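Local atomic coordinates of replication protein (Sphinx1.76-related DNA, PDB entry 6H24), a protein that probably takes part in initiating replication of its plasmid-like DNA, the chain here being its N-terminal winged-helix (WH1) domain. Residues N16-L27 against A66-R77; I92-I100 against E110-V118. All coordinates share one frame; numbering follows the deposited sequence.

Contact 1 of 2, residues N16-L27 against A66-R77; sequences NLALVEQRLILL and ALKDACKDLFAR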
loop_
_atom_site.group_PDB
_atom_site.type_symbol
_atom_site.label_atom_id
_atom_site.label_comp_id
_atom_site.label_asym_id
_atom_site.label_seq_id
_atom_site.Cartn_x
_atom_site.Cartn_y
_atom_site.Cartn_z
ATOM N N ASN A 16 2.229 12.316 13.937
ATOM C CA ASN A 16 2.570 13.159 12.799
ATOM C C ASN A 16 1.362 13.484 11.936
ATOM O O ASN A 16 1.417 14.432 11.143
ATOM C CB ASN A 16 3.610 12.467 11.915
ATOM C CG ASN A 16 4.813 11.991 12.692
ATOM O OD1 ASN A 16 5.273 12.654 13.619
ATOM N ND2 ASN A 16 5.328 10.825 12.319
ATOM N N LEU A 17 0.283 12.716 12.058
ATOM C CA LEU A 17 -0.892 12.952 11.239
ATOM C C LEU A 17 -1.564 14.252 11.658
ATOM O O LEU A 17 -1.712 14.536 12.849
ATOM C CB LEU A 17 -1.890 11.804 11.384
ATOM C CG LEU A 17 -1.713 10.575 10.496
ATOM C CD1 LEU A 17 -0.299 10.025 10.601
ATOM C CD2 LEU A 17 -2.759 9.525 10.858
ATOM N N ALA A 18 -2.004 15.027 10.674
ATOM C CA ALA A 18 -2.857 16.173 10.951
ATOM C C ALA A 18 -4.217 15.720 11.480
ATOM O O ALA A 18 -4.633 14.569 11.304
ATOM C CB ALA A 18 -3.036 17.019 9.688
ATOM N N LEU A 19 -4.912 16.649 12.145
ATOM C CA LEU A 19 -6.226 16.333 12.695
ATOM C C LEU A 19 -7.161 15.797 11.615
ATOM O O LEU A 19 -7.904 14.842 11.852
ATOM C CB LEU A 19 -6.830 17.572 13.356
ATOM C CG LEU A 19 -8.222 17.430 13.971
ATOM C CD1 LEU A 19 -8.242 16.381 15.070
ATOM C CD2 LEU A 19 -8.705 18.779 14.502
ATOM N N VAL A 20 -7.138 16.395 10.419
ATOM C CA VAL A 20 -8.066 15.952 9.383
ATOM C C VAL A 20 -7.759 14.513 8.973
ATOM O O VAL A 20 -8.668 13.752 8.617
ATOM C CB VAL A 20 -8.040 16.894 8.168
ATOM C CG1 VAL A 20 -6.664 16.914 7.519
ATOM C CG2 VAL A 20 -9.132 16.485 7.185
ATOM N N GLU A 21 -6.486 14.118 9.008
ATOM C CA GLU A 21 -6.127 12.744 8.676
ATOM C C GLU A 21 -6.602 11.782 9.759
ATOM O O GLU A 21 -7.059 10.676 9.456
ATOM C CB GLU A 21 -4.621 12.625 8.494
ATOM C CG GLU A 21 -4.040 13.371 7.307
ATOM C CD GLU A 21 -2.531 13.339 7.354
ATOM O OE1 GLU A 21 -1.923 14.341 7.790
ATOM O OE2 GLU A 21 -1.953 12.296 6.980
ATOM N N GLN A 22 -6.480 12.186 11.025
ATOM C CA GLN A 22 -7.026 11.393 12.119
ATOM C C GLN A 22 -8.529 11.219 11.968
ATOM O O GLN A 22 -9.060 10.119 12.170
ATOM C CB GLN A 22 -6.703 12.056 13.457
ATOM C CG GLN A 22 -5.220 12.176 13.724
ATOM C CD GLN A 22 -4.920 12.743 15.090
ATOM O OE1 GLN A 22 -5.823 12.990 15.889
ATOM N NE2 GLN A 22 -3.640 12.950 15.371
ATOM N N ARG A 23 -9.227 12.289 11.594
ATOM C CA ARG A 23 -10.672 12.217 11.442
ATOM C C ARG A 23 -11.060 11.410 10.211
ATOM O O ARG A 23 -12.073 10.700 10.230
ATOM C CB ARG A 23 -11.251 13.629 11.393
ATOM C CG ARG A 23 -11.207 14.305 12.754
ATOM C CD ARG A 23 -11.632 15.745 12.673
ATOM N NE ARG A 23 -11.819 16.338 13.991
ATOM C CZ ARG A 23 -12.054 17.631 14.192
ATOM N NH1 ARG A 23 -12.104 18.456 13.157
ATOM N NH2 ARG A 23 -12.220 18.097 15.421
ATOM N N LEU A 24 -10.279 11.501 9.134
ATOM C CA LEU A 24 -10.521 10.640 7.980
ATOM C C LEU A 24 -10.527 9.175 8.409
ATOM O O LEU A 24 -11.416 8.400 8.030
ATOM C CB LEU A 24 -9.460 10.893 6.913
ATOM C CG LEU A 24 -9.412 9.912 5.742
ATOM C CD1 LEU A 24 -10.652 10.017 4.884
ATOM C CD2 LEU A 24 -8.172 10.181 4.903
ATOM N N ILE A 25 -9.525 8.776 9.195
ATOM C CA ILE A 25 -9.433 7.389 9.650
ATOM C C ILE A 25 -10.605 7.042 10.560
ATOM O O ILE A 25 -11.239 5.988 10.404
ATOM C CB ILE A 25 -8.076 7.144 10.337
ATOM C CG1 ILE A 25 -6.956 7.164 9.298
ATOM C CG2 ILE A 25 -8.076 5.819 11.101
ATOM C CD1 ILE A 25 -5.566 7.189 9.907
ATOM N N LEU A 26 -10.906 7.913 11.530
ATOM C CA LEU A 26 -12.025 7.656 12.435
ATOM C C LEU A 26 -13.328 7.513 11.655
ATOM O O LEU A 26 -14.146 6.631 11.947
ATOM C CB LEU A 26 -12.140 8.776 13.477
ATOM N N LEU A 27 -13.543 8.379 10.662
ATOM C CA LEU A 27 -14.778 8.323 9.893
ATOM C C LEU A 27 -14.873 7.035 9.088
ATOM O O LEU A 27 -15.959 6.461 8.957
ATOM C CB LEU A 27 -14.868 9.536 8.965
ATOM C CG LEU A 27 -15.073 10.888 9.643
ATOM C CD1 LEU A 27 -14.794 11.991 8.628
ATOM C CD2 LEU A 27 -16.472 11.016 10.220
ATOM N N ALA A 66 -11.130 19.158 2.231
ATOM C CA ALA A 66 -10.278 18.782 3.353
ATOM C C ALA A 66 -10.037 17.280 3.381
ATOM O O ALA A 66 -8.902 16.830 3.581
ATOM C CB ALA A 66 -10.920 19.236 4.666
ATOM N N LEU A 67 -11.087 16.491 3.164
ATOM C CA LEU A 67 -10.933 15.042 3.112
ATOM C C LEU A 67 -10.085 14.617 1.921
ATOM O O LEU A 67 -9.207 13.753 2.046
ATOM C CB LEU A 67 -12.306 14.387 3.027
ATOM C CG LEU A 67 -13.203 14.428 4.253
ATOM C CD1 LEU A 67 -14.506 13.777 3.861
ATOM C CD2 LEU A 67 -12.558 13.721 5.433
ATOM N N LYS A 68 -10.333 15.216 0.757
ATOM C CA LYS A 68 -9.551 14.897 -0.433
ATOM C C LYS A 68 -8.072 15.153 -0.192
ATOM O O LYS A 68 -7.218 14.318 -0.524
ATOM C CB LYS A 68 -10.081 15.739 -1.594
ATOM C CG LYS A 68 -9.579 15.384 -2.962
ATOM C CD LYS A 68 -10.488 16.037 -3.988
ATOM C CE LYS A 68 -9.830 16.104 -5.344
ATOM N NZ LYS A 68 -10.638 16.872 -6.335
ATOM N N ASP A 69 -7.747 16.305 0.400
ATOM C CA ASP A 69 -6.358 16.633 0.700
ATOM C C ASP A 69 -5.785 15.739 1.795
ATOM O O ASP A 69 -4.599 15.399 1.760
ATOM C CB ASP A 69 -6.243 18.108 1.092
ATOM C CG ASP A 69 -6.437 19.040 -0.089
ATOM O OD1 ASP A 69 -6.883 20.185 0.122
ATOM O OD2 ASP A 69 -6.174 18.614 -1.232
ATOM N N ALA A 70 -6.600 15.369 2.792
ATOM C CA ALA A 70 -6.123 14.479 3.850
ATOM C C ALA A 70 -5.764 13.103 3.300
ATOM O O ALA A 70 -4.796 12.478 3.753
ATOM C CB ALA A 70 -7.186 14.342 4.938
ATOM N N CYS A 71 -6.537 12.611 2.329
ATOM C CA CYS A 71 -6.209 11.340 1.685
ATOM C C CYS A 71 -4.808 11.376 1.092
ATOM O O CYS A 71 -4.007 10.456 1.295
ATOM C CB CYS A 71 -7.237 11.024 0.599
ATOM S SG CYS A 71 -8.815 10.404 1.240
ATOM N N LYS A 72 -4.494 12.436 0.346
ATOM C CA LYS A 72 -3.177 12.537 -0.271
ATOM C C LYS A 72 -2.080 12.597 0.784
ATOM O O LYS A 72 -1.036 11.948 0.646
ATOM C CB LYS A 72 -3.122 13.769 -1.174
ATOM N N ASP A 73 -2.288 13.380 1.840
ATOM C CA ASP A 73 -1.271 13.510 2.877
ATOM C C ASP A 73 -1.037 12.178 3.585
ATOM O O ASP A 73 0.107 11.797 3.858
ATOM C CB ASP A 73 -1.692 14.593 3.875
ATOM C CG ASP A 73 -1.653 15.998 3.281
ATOM O OD1 ASP A 73 -1.202 16.160 2.122
ATOM O OD2 ASP A 73 -2.083 16.944 3.975
ATOM N N LEU A 74 -2.112 11.455 3.889
ATOM C CA LEU A 74 -1.981 10.161 4.555
ATOM C C LEU A 74 -1.304 9.140 3.649
ATOM O O LEU A 74 -0.487 8.330 4.106
ATOM C CB LEU A 74 -3.367 9.670 4.979
ATOM C CG LEU A 74 -3.427 8.329 5.707
ATOM C CD1 LEU A 74 -2.580 8.396 6.952
ATOM C CD2 LEU A 74 -4.861 7.948 6.057
ATOM N N PHE A 75 -1.656 9.153 2.365
ATOM C CA PHE A 75 -1.068 8.251 1.376
ATOM C C PHE A 75 0.442 8.435 1.266
ATOM O O PHE A 75 1.160 7.478 0.965
ATOM C CB PHE A 75 -1.798 8.507 0.053
ATOM C CG PHE A 75 -1.383 7.629 -1.088
ATOM C CD1 PHE A 75 -1.936 6.376 -1.268
ATOM C CD2 PHE A 75 -0.485 8.097 -2.029
ATOM C CE1 PHE A 75 -1.579 5.593 -2.344
ATOM C CE2 PHE A 75 -0.117 7.314 -3.111
ATOM C CZ PHE A 75 -0.664 6.060 -3.268
ATOM N N ALA A 76 0.956 9.631 1.560
ATOM C CA ALA A 76 2.387 9.881 1.454
ATOM C C ALA A 76 3.200 9.340 2.623
ATOM O O ALA A 76 4.432 9.280 2.521
ATOM C CB ALA A 76 2.638 11.384 1.331
ATOM N N ARG A 77 2.557 8.937 3.713
ATOM C CA ARG A 77 3.271 8.592 4.934
ATOM C C ARG A 77 3.727 7.131 4.948
ATOM O O ARG A 77 3.213 6.275 4.223
ATOM C CB ARG A 77 2.381 8.873 6.145
ATOM C CG ARG A 77 1.959 10.331 6.242
ATOM C CD ARG A 77 1.313 10.638 7.568
ATOM N NE ARG A 77 0.802 12.000 7.590
ATOM C CZ ARG A 77 1.530 13.065 7.897
ATOM N NH1 ARG A 77 2.810 12.928 8.223
ATOM N NH2 ARG A 77 0.982 14.271 7.877
HETATM O O HOH W 1 4.631 10.580 8.906
HETATM O O HOH W 2 -2.449 16.640 6.457
#
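Arg77, in the loop just after helix 60-75, grips Glu21, in the first turn of helix 19-34, where these two core helices of the winged-helix WH1 domain cross at nearly a right angle (-95°, axes 8.9 Å apart at the segments used). The grip is side-on and two-pronged: Arg77 NE gives an almost straight bond to Glu21 OE2 (2.8 Å, 176°), and Arg77 NH2 meets Glu21 OE1 at 2.9 Å. Both oxygens use their syn lone pairs, and the carboxylate and guanidinium planes lie only 20° apart. Glu21 OE1 also accepts from Ala18 N, the N-cap residue, at 3.0 Å; this donor stands above the carboxylate plane. Water 2 donates to the same oxygen and to Asp73 OD2, bridging two carboxylates that would otherwise probably repel. Were Glu21 an alanine, the Arg77 guanidinium would probably lose its counter-charge and Ala18 N its side-chain acceptor. Beside this polar corner the packing is apolar. Leu24 enters as a knob the hole formed by Leu67, Ala70, Cys71 and Leu74, its CD2 3.7 Å from Cys71 SG. Both methyls of Val20 rest on Ala70 CB. On the guanidinium, Leu17 CA lies over one face, while at the edge Arg77 NH1 donates to water 1 at 3.0 Å.

Contact 2 of 2, residues I92-I100 against E110-V118; sequences ITSRWVSQI and EIIFAPAVV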
loop_
_atom_site.group_PDB
_atom_site.type_symbol
_atom_site.label_atom_id
_atom_site.label_comp_id
_atom_site.label_asym_id
_atom_site.label_seq_id
_atom_site.Cartn_x
_atom_site.Cartn_y
_atom_site.Cartn_z
ATOM N N ILE A 92 10.939 -3.894 8.454
ATOM C CA ILE A 92 9.776 -3.604 7.619
ATOM C C ILE A 92 9.541 -2.104 7.501
ATOM O O ILE A 92 9.719 -1.351 8.468
ATOM C CB ILE A 92 8.516 -4.286 8.191
ATOM C CG1 ILE A 92 8.670 -5.804 8.119
ATOM C CG2 ILE A 92 7.272 -3.837 7.459
ATOM C CD1 ILE A 92 7.592 -6.553 8.862
ATOM N N THR A 93 9.136 -1.672 6.309
ATOM C CA THR A 93 8.553 -0.351 6.105
ATOM C C THR A 93 7.162 -0.519 5.506
ATOM O O THR A 93 6.987 -1.257 4.529
ATOM C CB THR A 93 9.426 0.514 5.204
ATOM O OG1 THR A 93 10.744 0.584 5.756
ATOM C CG2 THR A 93 8.847 1.915 5.093
ATOM N N SER A 94 6.175 0.174 6.080
ATOM C CA SER A 94 4.780 0.026 5.689
ATOM C C SER A 94 4.161 1.384 5.409
ATOM O O SER A 94 4.574 2.397 5.974
ATOM C CB SER A 94 3.944 -0.677 6.790
ATOM O OG SER A 94 2.575 -0.795 6.426
ATOM N N ARG A 95 3.171 1.388 4.519
ATOM C CA ARG A 95 2.264 2.508 4.369
ATOM C C ARG A 95 1.168 2.455 5.432
ATOM O O ARG A 95 0.963 1.437 6.097
ATOM C CB ARG A 95 1.621 2.496 2.980
ATOM C CG ARG A 95 2.596 2.695 1.817
ATOM C CD ARG A 95 3.317 4.012 1.930
ATOM N NE ARG A 95 4.197 4.249 0.789
ATOM C CZ ARG A 95 4.944 5.325 0.639
ATOM N NH1 ARG A 95 4.912 6.306 1.536
ATOM N NH2 ARG A 95 5.720 5.443 -0.430
ATOM N N TRP A 96 0.459 3.577 5.585
ATOM C CA TRP A 96 -0.806 3.576 6.317
ATOM C C TRP A 96 -1.939 3.051 5.439
ATOM O O TRP A 96 -2.759 2.241 5.887
ATOM C CB TRP A 96 -1.147 4.994 6.793
ATOM C CG TRP A 96 -0.325 5.485 7.927
ATOM C CD1 TRP A 96 0.972 5.905 7.879
ATOM C CD2 TRP A 96 -0.754 5.661 9.286
ATOM N NE1 TRP A 96 1.382 6.317 9.124
ATOM C CE2 TRP A 96 0.342 6.175 10.007
ATOM C CE3 TRP A 96 -1.959 5.438 9.956
ATOM C CZ2 TRP A 96 0.275 6.457 11.369
ATOM C CZ3 TRP A 96 -2.022 5.717 11.308
ATOM C CH2 TRP A 96 -0.915 6.225 12.001
ATOM N N VAL A 97 -1.985 3.497 4.187
ATOM C CA VAL A 97 -3.010 3.118 3.224
ATOM C C VAL A 97 -2.320 2.714 1.922
ATOM O O VAL A 97 -1.307 3.304 1.534
ATOM C CB VAL A 97 -4.013 4.270 2.988
ATOM C CG1 VAL A 97 -4.876 4.515 4.215
ATOM C CG2 VAL A 97 -3.271 5.565 2.615
ATOM N N SER A 98 -2.851 1.684 1.268
ATOM C CA SER A 98 -2.318 1.222 -0.005
ATOM C C SER A 98 -2.956 1.914 -1.199
ATOM O O SER A 98 -2.396 1.859 -2.307
ATOM C CB SER A 98 -2.533 -0.287 -0.144
ATOM O OG SER A 98 -3.908 -0.609 -0.005
ATOM N N GLN A 99 -4.108 2.553 -1.007
ATOM C CA GLN A 99 -4.925 3.056 -2.097
ATOM C C GLN A 99 -5.834 4.140 -1.551
ATOM O O GLN A 99 -6.365 4.001 -0.446
ATOM C CB GLN A 99 -5.774 1.929 -2.709
ATOM C CG GLN A 99 -6.591 2.292 -3.948
ATOM C CD GLN A 99 -7.464 1.144 -4.426
ATOM O OE1 GLN A 99 -8.686 1.281 -4.561
ATOM N NE2 GLN A 99 -6.847 0.002 -4.666
ATOM N N ILE A 100 -6.038 5.190 -2.347
ATOM C CA ILE A 100 -6.997 6.245 -2.036
ATOM C C ILE A 100 -7.795 6.558 -3.293
ATOM O O ILE A 100 -7.396 6.230 -4.412
ATOM C CB ILE A 100 -6.306 7.521 -1.512
ATOM C CG1 ILE A 100 -5.300 8.048 -2.547
ATOM C CG2 ILE A 100 -5.629 7.240 -0.178
ATOM C CD1 ILE A 100 -4.678 9.379 -2.199
ATOM N N GLU A 110 -12.394 7.324 -0.708
ATOM C CA GLU A 110 -12.248 5.894 -0.479
ATOM C C GLU A 110 -10.809 5.624 -0.069
ATOM O O GLU A 110 -9.886 6.193 -0.650
ATOM C CB GLU A 110 -12.548 5.078 -1.737
ATOM C CG GLU A 110 -13.992 4.824 -2.039
ATOM C CD GLU A 110 -14.142 3.810 -3.153
ATOM O OE1 GLU A 110 -13.109 3.252 -3.592
ATOM O OE2 GLU A 110 -15.278 3.584 -3.603
ATOM N N ILE A 111 -10.608 4.716 0.882
ATOM C CA ILE A 111 -9.262 4.324 1.275
ATOM C C ILE A 111 -9.225 2.820 1.509
ATOM O O ILE A 111 -10.242 2.200 1.826
ATOM C CB ILE A 111 -8.753 5.060 2.538
ATOM C CG1 ILE A 111 -9.571 4.698 3.783
ATOM C CG2 ILE A 111 -8.777 6.574 2.326
ATOM C CD1 ILE A 111 -8.978 5.260 5.065
ATOM N N ILE A 112 -8.050 2.232 1.329
ATOM C CA ILE A 112 -7.773 0.877 1.787
ATOM C C ILE A 112 -6.589 0.927 2.741
ATOM O O ILE A 112 -5.526 1.438 2.382
ATOM C CB ILE A 112 -7.474 -0.094 0.636
ATOM C CG1 ILE A 112 -8.562 -0.045 -0.439
ATOM C CG2 ILE A 112 -7.363 -1.514 1.199
ATOM C CD1 ILE A 112 -8.332 -1.016 -1.595
ATOM N N PHE A 113 -6.761 0.386 3.940
ATOM C CA PHE A 113 -5.652 0.331 4.880
ATOM C C PHE A 113 -4.634 -0.720 4.465
ATOM O O PHE A 113 -4.984 -1.786 3.950
ATOM C CB PHE A 113 -6.164 0.033 6.288
ATOM C CG PHE A 113 -6.863 1.188 6.925
ATOM C CD1 PHE A 113 -6.147 2.290 7.360
ATOM C CD2 PHE A 113 -8.238 1.190 7.072
ATOM C CE1 PHE A 113 -6.786 3.367 7.944
ATOM C CE2 PHE A 113 -8.885 2.266 7.656
ATOM C CZ PHE A 113 -8.160 3.350 8.103
ATOM N N ALA A 114 -3.362 -0.413 4.714
ATOM C CA ALA A 114 -2.292 -1.365 4.488
ATOM C C ALA A 114 -2.406 -2.530 5.467
ATOM O O ALA A 114 -2.918 -2.373 6.579
ATOM C CB ALA A 114 -0.939 -0.687 4.646
ATOM N N PRO A 115 -1.918 -3.713 5.087
ATOM C CA PRO A 115 -2.158 -4.887 5.954
ATOM C C PRO A 115 -1.518 -4.796 7.328
ATOM O O PRO A 115 -2.056 -5.369 8.280
ATOM C CB PRO A 115 -1.594 -6.061 5.140
ATOM C CG PRO A 115 -0.717 -5.448 4.078
ATOM C CD PRO A 115 -1.263 -4.068 3.814
ATOM N N ALA A 116 -0.409 -4.079 7.487
ATOM C CA ALA A 116 0.190 -3.965 8.813
ATOM C C ALA A 116 -0.684 -3.159 9.766
ATOM O O ALA A 116 -0.620 -3.363 10.992
ATOM C CB ALA A 116 1.566 -3.309 8.709
ATOM N N VAL A 117 -1.486 -2.244 9.232
ATOM C CA VAL A 117 -2.306 -1.359 10.048
ATOM C C VAL A 117 -3.634 -2.007 10.428
ATOM O O VAL A 117 -4.159 -1.749 11.519
ATOM C CB VAL A 117 -2.516 -0.041 9.281
ATOM C CG1 VAL A 117 -3.492 0.859 10.009
ATOM C CG2 VAL A 117 -1.170 0.664 9.084
ATOM N N VAL A 118 -4.166 -2.863 9.553
ATOM C CA VAL A 118 -5.488 -3.449 9.778
ATOM C C VAL A 118 -5.659 -3.999 11.197
ATOM O O VAL A 118 -6.695 -3.723 11.821
ATOM C CB VAL A 118 -5.785 -4.496 8.700
ATOM C CG1 VAL A 118 -7.014 -5.298 9.062
ATOM C CG2 VAL A 118 -5.968 -3.849 7.327
HETATM O O HOH W 3 1.448 -3.144 5.403
HETATM O O HOH W 4 -3.968 -2.861 1.540
HETATM O O HOH W 5 -9.874 3.823 -3.701
#
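Gln99 and Ile112 meet where strands 97-103 and 108-113 form an antiparallel beta hairpin, with Ile112 N bonded to Gln99 O at 3.0 Å. A chi1 of -175° turns Gln99 CG away from the backbone N, and the extended chain runs at a slant across Ile112. Its CB lies 4.1 Å from both CG1 and CD1 of Ile112; farther out, CD, OE1 and NE2 all gather round the same CD1 methyl, NE2 nearest at 3.6 Å. At the tip, Gln99 OE1 accepts from water 5, which also donates to Glu110 OE1; Glu110 OE2 is salt-bridged to Arg85 of the second subunit.

On the N-terminal side of Gln99, where the chain turns a corner at Ser98, the pairing is irregular. Ser98 N still donates to Ile112 O, nearly along the C=O axis, and Ala114 N reaches Trp96 O at 3.0 Å with a straight N-H (176°), though from above the carbonyl plane. Beyond strand 108-113, water 3 donates to Ser94 OG of strand 88-95 and accepts from Ala116 N.

Val97 and Ile111 face helix 60-75, touching Leu74 and Cys71, while Trp96 packs against helix 2-14 and stands edge-to-face with Phe79 of strand 78-85. Residues on both sides of the corner pair with an antiparallel strand of the second subunit, carrying the sheet across the dimer interface.

From the N terminus, the chain leaves helix 2-14 and enters contact 1, which closes a mostly helical loop of 38 residues by bringing helix 60-75 back across helix 19-34. Contact 2 follows in series: it opens only after contact 1 has closed and spans just nine residues, the far ends of the two hairpin strands and the turn between them. The two loops neither nest nor cross, yet their centres lie about 13 Å apart and they touch directly. Leu74 CD1 packs on Trp96 CB at 3.7 Å, and Arg77 O probably accepts a hydrogen bond from Arg95 NH1. Contact 1 thus joins helix to helix, contact 2 strand to strand, and helix 60-75 connects them; Arg95 also bonds Phe75 of the second subunit.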